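Local coordinates for EchA1_1 (Mycobacterium avium subsp. paratuberculosis, PDB 3R9T), which probably catalyses the reversible hydration of 2-enoyl-CoA thioesters to (3S)-3-hydroxyacyl-CoA in fatty acid metabolism, at residues L45-A48 with Q49-E53; V161-R164 with L165-T168; V211-S214 with K215-A218. All coordinates share one frame; numbering follows the deposited sequence.

Overall arrangement
Along the chain the three contacts come in series. Interaction 1 lies at the C-terminal end of helix 35-50 and runs into the loop after it; interactions 2 and 3 lie within helices 159-168 and 208-218. Helix 35-50 links strands 19-24 and 56-61 of the six-stranded mixed sheet, whereas the other two face neighbouring subunits. Interactions 1 and 3 share one side of the chain's centre, with centres about 16 Å and nearest atoms about 6 Å apart; Asp101 and Lys102 contact both. The centre of interaction 2 is about 36 Å from that of interaction 1 and 30 Å from that of interaction 3. Leu166 and Ala218 of different subunits pack together, so interactions 2 and 3 meet across the trimer.

Interaction 1. Residues L45-A48 with Q49-E53; sequences LEEA and QHDPE
Glu47 O takes two backbone N-H groups as helix 35-50 runs out: Asp51 N at 2.9 Å, with a bent N-H...O angle of 135°, and His50 N in a weak bond. His50 N also makes a weak bond to Glu46 O, so this amide is divided between two acceptors. One residue earlier the regular pattern still holds, with Gln49 N bonded to Leu45 O at 2.9 Å. The His50 ring, its CG anti to the carbonyl carbon (chi1 -68°), swings back along the helix until CD2 lies 2.9 Å from Glu46 O, a close approach oblique to the ring, not a hydrogen bond. Glu46 CG meets the ring at its edge, 4.0 Å from CD2. Glu47 bends at chi2, bringing OE2 within 3.6 Å of Asp51 CB. The carboxylate planes are turned 62° against each other, with OE2 4.5 Å from Asp51 OD2; this like-charge approach is probably eased by Arg15, which forms salt bridges with Asp51 and Glu53. Gln49 sends OE1 off this surface to the backbone N of Asp101. Beyond the helix, Asp51 OD1 accepts Glu53 N at 2.8 Å, an Asx turn at the helix exit in the beta-alpha-beta unit 19-24, 35-50, 56-61.

Interaction 2. Residues V161-R164 with L165-T168; sequences VAMR and LLLT
Arg164 O is gripped by two donors of Thr168, which approach from opposite faces of the carbonyl plane. OG1 donates at 2.7 Å from above that plane, 36° out of it, and Thr168 N completes the helical bond at 2.9 Å. The hydroxyl gets there because OG1 sits between the backbone N and the carbonyl carbon (chi1 68°), which turns it back over the preceding turn. OG1 also accepts the backbone N of Glu170, an ST turn joining the last turn of the helix to the residues after it. The other backbone bonds are regular i to i+4 links, among them Leu166 N to Ala162 O at 2.9 Å and Leu167 N to Met163 O at the same 2.9 Å.

Such a hydroxyl-to-carbonyl bond within one turn is a familiar feature of alpha-helices, here at the C-terminal end of helix 159-168 in the crotonase-like fold, where Asn206 of the second subunit bonds to Leu167 O.

The charged side chain adds a methyl-over-face contact. Arg164 runs extended from CG to NE and crosses Thr168, whose CG2 lies over one guanidinium face, 3.8 Å above its plane and displaced toward the rim. NH1 forms a salt bridge with Glu170, so Thr168 and Arg164 both engage that residue.

Apolar contacts form a separate strip. In one of the two conformers of Met163, CG meets Leu167 CD1 at 3.5 Å, and SD is 3.8 Å from the same methyl. Leu166 CD2 is a looser neighbour, 4.3 Å from SD. Ala162 and Leu166 also face helix 149-156, touching Ile153 and Val150 respectively.

Interaction 3. Residues V211-S214 with K215-A218; sequences VQAS and KRIA
Two successive turns of helix 208-218, an alpha-helix at a subunit interface, meet through Gln212, Ala213 and Arg216. The evidence for the helix is an unbroken run of i to i+4 bonds: Lys215 N to Val211 O, Arg216 N to Gln212 O, Ile217 N to Ala213 O at 3.0 Å and Ala218 N to Ser214 O, with N-H...O angles of 159-161°. Arg216 folds back over the preceding turn, helped by a bend at chi3 (-67°). One guanidinium face then lies against the backbone, with Gln212 O and Ala213 N each 3.8 Å above the plane and offset toward the rim. NH1 comes to 3.6 Å from Ala213 CA, while NH2 passes 3.8 Å from Gln212 CB. At the edge of the guanidinium, a water in its plane accepts from NH2 at 3.1 Å; it lies only 2.4 Å from Gln212 NE2, too short to be trusted, so a bridge between the side chains is doubtful. On the next residue, Ile217 CD1 packs 3.4 Å from Ala213 O. Lys215 leaves this surface, and its NZ reaches a salt bridge with Asp124 and the carbonyls of Ile100 and Lys102. Arg216 NE pairs with Glu239 of the third subunit, against which Ala213 also packs. Held flat on its own helix, the guanidinium presents its NE to that carboxylate, so the packing within the helix probably helps orient this pairing between subunits.

Interaction 1. Residues L45-A48 with Q49-E53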
# COMPACT_ATOMS: atom_id res chain seq x y z
N LEU B 45 18.66 6.62 20.84
CA LEU B 45 17.23 6.31 20.72
C LEU B 45 16.62 5.86 22.04
O LEU B 45 15.51 6.26 22.38
CB LEU B 45 17.00 5.21 19.69
CG LEU B 45 16.90 5.54 18.22
CD1 LEU B 45 16.56 4.24 17.47
CD2 LEU B 45 15.83 6.61 17.95
N GLU B 46 17.34 5.02 22.77
CA GLU B 46 16.85 4.52 24.06
C GLU B 46 16.69 5.69 25.04
O GLU B 46 15.71 5.77 25.78
CB GLU B 46 17.78 3.40 24.58
CG GLU B 46 17.64 3.00 26.05
CD GLU B 46 18.71 1.99 26.48
OE1 GLU B 46 18.35 0.87 26.90
OE2 GLU B 46 19.92 2.32 26.40
N GLU B 47 17.63 6.63 24.99
CA GLU B 47 17.61 7.81 25.86
C GLU B 47 16.43 8.69 25.47
O GLU B 47 15.72 9.21 26.33
CB GLU B 47 18.92 8.60 25.74
CG GLU B 47 18.95 10.00 26.40
CD GLU B 47 18.63 9.98 27.90
OE1 GLU B 47 19.54 10.27 28.70
OE2 GLU B 47 17.48 9.69 28.29
N ALA B 48 16.21 8.83 24.17
CA ALA B 48 15.11 9.64 23.67
C ALA B 48 13.79 9.06 24.16
O ALA B 48 12.89 9.81 24.56
CB ALA B 48 15.15 9.69 22.13
N GLN B 49 13.67 7.74 24.11
CA GLN B 49 12.45 7.07 24.54
C GLN B 49 12.17 7.41 26.00
O GLN B 49 11.03 7.59 26.38
CB GLN B 49 12.56 5.56 24.37
CG GLN B 49 11.34 4.77 24.86
CD GLN B 49 10.10 5.20 24.12
OE1 GLN B 49 9.76 4.62 23.10
NE2 GLN B 49 9.43 6.24 24.60
N HIS B 50 13.22 7.49 26.81
CA HIS B 50 13.02 7.56 28.26
C HIS B 50 13.01 8.95 28.84
O HIS B 50 12.54 9.15 29.97
CB HIS B 50 14.02 6.64 28.95
CG HIS B 50 13.74 5.20 28.68
ND1 HIS B 50 12.57 4.61 29.09
CD2 HIS B 50 14.39 4.28 27.94
CE1 HIS B 50 12.54 3.36 28.67
NE2 HIS B 50 13.64 3.13 27.97
N ASP B 51 13.49 9.92 28.08
CA ASP B 51 13.55 11.29 28.53
C ASP B 51 12.24 11.98 28.12
O ASP B 51 12.02 12.23 26.93
CB ASP B 51 14.79 11.98 27.92
CG ASP B 51 14.97 13.41 28.39
OD1 ASP B 51 14.06 13.96 29.03
OD2 ASP B 51 16.05 13.98 28.12
N PRO B 52 11.36 12.28 29.09
CA PRO B 52 10.14 12.95 28.65
C PRO B 52 10.36 14.39 28.17
O PRO B 52 9.43 15.01 27.67
CB PRO B 52 9.25 12.91 29.90
CG PRO B 52 10.19 12.83 31.05
CD PRO B 52 11.55 12.41 30.55
N GLU B 53 11.57 14.95 28.28
CA GLU B 53 11.82 16.25 27.65
C GLU B 53 12.07 16.12 26.14
O GLU B 53 12.03 17.12 25.42
CB GLU B 53 13.01 16.95 28.29
CG GLU B 53 12.80 17.47 29.70
CD GLU B 53 13.96 18.33 30.17
OE1 GLU B 53 14.91 18.54 29.38
OE2 GLU B 53 13.93 18.80 31.33

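Interaction 2. Residues V161-R164 with L165-T168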
# COMPACT_ATOMS: atom_id res chain seq x y z
N VAL B 161 6.81 -0.59 -8.55
CA VAL B 161 7.93 0.33 -8.43
C VAL B 161 8.96 -0.22 -7.42
O VAL B 161 10.19 -0.17 -7.67
CB VAL B 161 7.42 1.72 -8.03
CG1 VAL B 161 8.57 2.70 -7.84
CG2 VAL B 161 6.44 2.24 -9.10
N ALA B 162 8.48 -0.75 -6.29
CA ALA B 162 9.33 -1.35 -5.27
C ALA B 162 10.10 -2.55 -5.83
O ALA B 162 11.30 -2.70 -5.60
CB ALA B 162 8.50 -1.78 -4.06
N MET B 163 9.40 -3.40 -6.57
CA MET B 163 10.02 -4.60 -7.11
C MET B 163 11.11 -4.24 -8.12
O MET B 163 12.14 -4.89 -8.16
CB MET B 163 8.97 -5.53 -7.74
CG MET B 163 9.49 -6.94 -7.98
SD MET B 163 9.89 -7.83 -6.45
CE MET B 163 8.71 -7.05 -5.33
N ARG B 164 10.90 -3.21 -8.93
CA ARG B 164 11.94 -2.83 -9.89
C ARG B 164 13.21 -2.39 -9.13
O ARG B 164 14.33 -2.79 -9.46
CB ARG B 164 11.49 -1.70 -10.82
CG ARG B 164 12.46 -1.54 -12.00
CD ARG B 164 12.26 -0.28 -12.79
NE ARG B 164 13.15 -0.28 -13.95
CZ ARG B 164 14.47 -0.06 -13.92
NH1 ARG B 164 15.11 0.24 -12.79
NH2 ARG B 164 15.17 -0.12 -15.05
N LEU B 165 13.02 -1.57 -8.11
CA LEU B 165 14.14 -1.11 -7.31
C LEU B 165 14.88 -2.29 -6.63
O LEU B 165 16.11 -2.35 -6.62
CB LEU B 165 13.60 -0.07 -6.31
CG LEU B 165 14.52 0.70 -5.38
CD1 LEU B 165 13.83 1.96 -4.86
CD2 LEU B 165 14.91 -0.18 -4.23
N LEU B 166 14.11 -3.23 -6.10
CA LEU B 166 14.67 -4.34 -5.34
C LEU B 166 15.45 -5.28 -6.25
O LEU B 166 16.54 -5.72 -5.89
CB LEU B 166 13.53 -5.10 -4.66
CG LEU B 166 13.89 -6.29 -3.77
CD1 LEU B 166 14.76 -5.82 -2.61
CD2 LEU B 166 12.65 -7.03 -3.26
N LEU B 167 14.88 -5.60 -7.41
CA LEU B 167 15.47 -6.61 -8.30
C LEU B 167 16.56 -6.07 -9.23
O LEU B 167 17.47 -6.82 -9.58
CB LEU B 167 14.37 -7.30 -9.11
CG LEU B 167 13.27 -7.98 -8.28
CD1 LEU B 167 12.31 -8.73 -9.18
CD2 LEU B 167 13.84 -8.91 -7.21
N THR B 168 16.47 -4.80 -9.64
CA THR B 168 17.52 -4.20 -10.46
C THR B 168 18.69 -3.69 -9.62
O THR B 168 19.84 -3.70 -10.08
CB THR B 168 17.04 -3.03 -11.36
OG1 THR B 168 16.68 -1.90 -10.55
CG2 THR B 168 15.86 -3.44 -12.22

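Interaction 3. Residues V211-S214 with K215-A218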
# COMPACT_ATOMS: atom_id res chain seq x y z
N VAL B 211 0.34 11.53 20.13
CA VAL B 211 1.33 11.20 19.07
C VAL B 211 1.88 9.78 19.29
O VAL B 211 1.97 8.97 18.35
CB VAL B 211 2.47 12.27 19.04
CG1 VAL B 211 3.69 11.81 18.18
CG2 VAL B 211 1.93 13.63 18.57
N GLN B 212 2.21 9.50 20.54
CA GLN B 212 2.76 8.21 20.98
C GLN B 212 1.76 7.09 20.74
O GLN B 212 2.11 6.06 20.15
CB GLN B 212 3.19 8.29 22.45
CG GLN B 212 4.39 9.19 22.57
CD GLN B 212 4.78 9.61 23.97
OE1 GLN B 212 5.59 10.53 24.12
NE2 GLN B 212 4.26 8.95 24.98
N ALA B 213 0.52 7.31 21.14
CA ALA B 213 -0.53 6.31 20.94
C ALA B 213 -0.79 6.09 19.45
O ALA B 213 -1.01 4.96 19.00
CB ALA B 213 -1.81 6.72 21.63
N SER B 214 -0.79 7.18 18.68
CA SER B 214 -1.02 7.08 17.23
C SER B 214 0.06 6.26 16.56
O SER B 214 -0.23 5.42 15.71
CB SER B 214 -1.09 8.47 16.57
OG SER B 214 -2.20 9.20 17.02
N LYS B 215 1.31 6.46 16.97
CA LYS B 215 2.40 5.63 16.46
C LYS B 215 2.24 4.16 16.79
O LYS B 215 2.41 3.32 15.92
CB LYS B 215 3.77 6.07 17.01
CG LYS B 215 4.54 7.01 16.16
CD LYS B 215 6.06 7.07 16.54
CE LYS B 215 6.90 5.90 16.05
NZ LYS B 215 8.39 6.22 16.05
N ARG B 216 1.91 3.84 18.03
CA ARG B 216 1.79 2.44 18.42
C ARG B 216 0.70 1.77 17.60
O ARG B 216 0.89 0.64 17.14
CB ARG B 216 1.51 2.29 19.90
CG ARG B 216 2.68 2.68 20.77
CD ARG B 216 2.49 2.33 22.20
NE ARG B 216 1.42 3.09 22.82
CZ ARG B 216 1.58 4.19 23.55
NH1 ARG B 216 0.52 4.78 24.07
NH2 ARG B 216 2.79 4.70 23.78
N ILE B 217 -0.43 2.45 17.39
CA ILE B 217 -1.52 1.82 16.65
C ILE B 217 -1.17 1.69 15.17
O ILE B 217 -1.40 0.64 14.59
CB ILE B 217 -2.83 2.61 16.76
CG1 ILE B 217 -3.34 2.62 18.19
CG2 ILE B 217 -3.90 1.99 15.85
CD1 ILE B 217 -4.20 3.84 18.54
N ALA B 218 -0.61 2.73 14.57
CA ALA B 218 -0.31 2.76 13.12
C ALA B 218 0.69 1.69 12.72
O ALA B 218 0.65 1.20 11.59
CB ALA B 218 0.23 4.14 12.71
O HOH W 1 2.71 7.18 25.66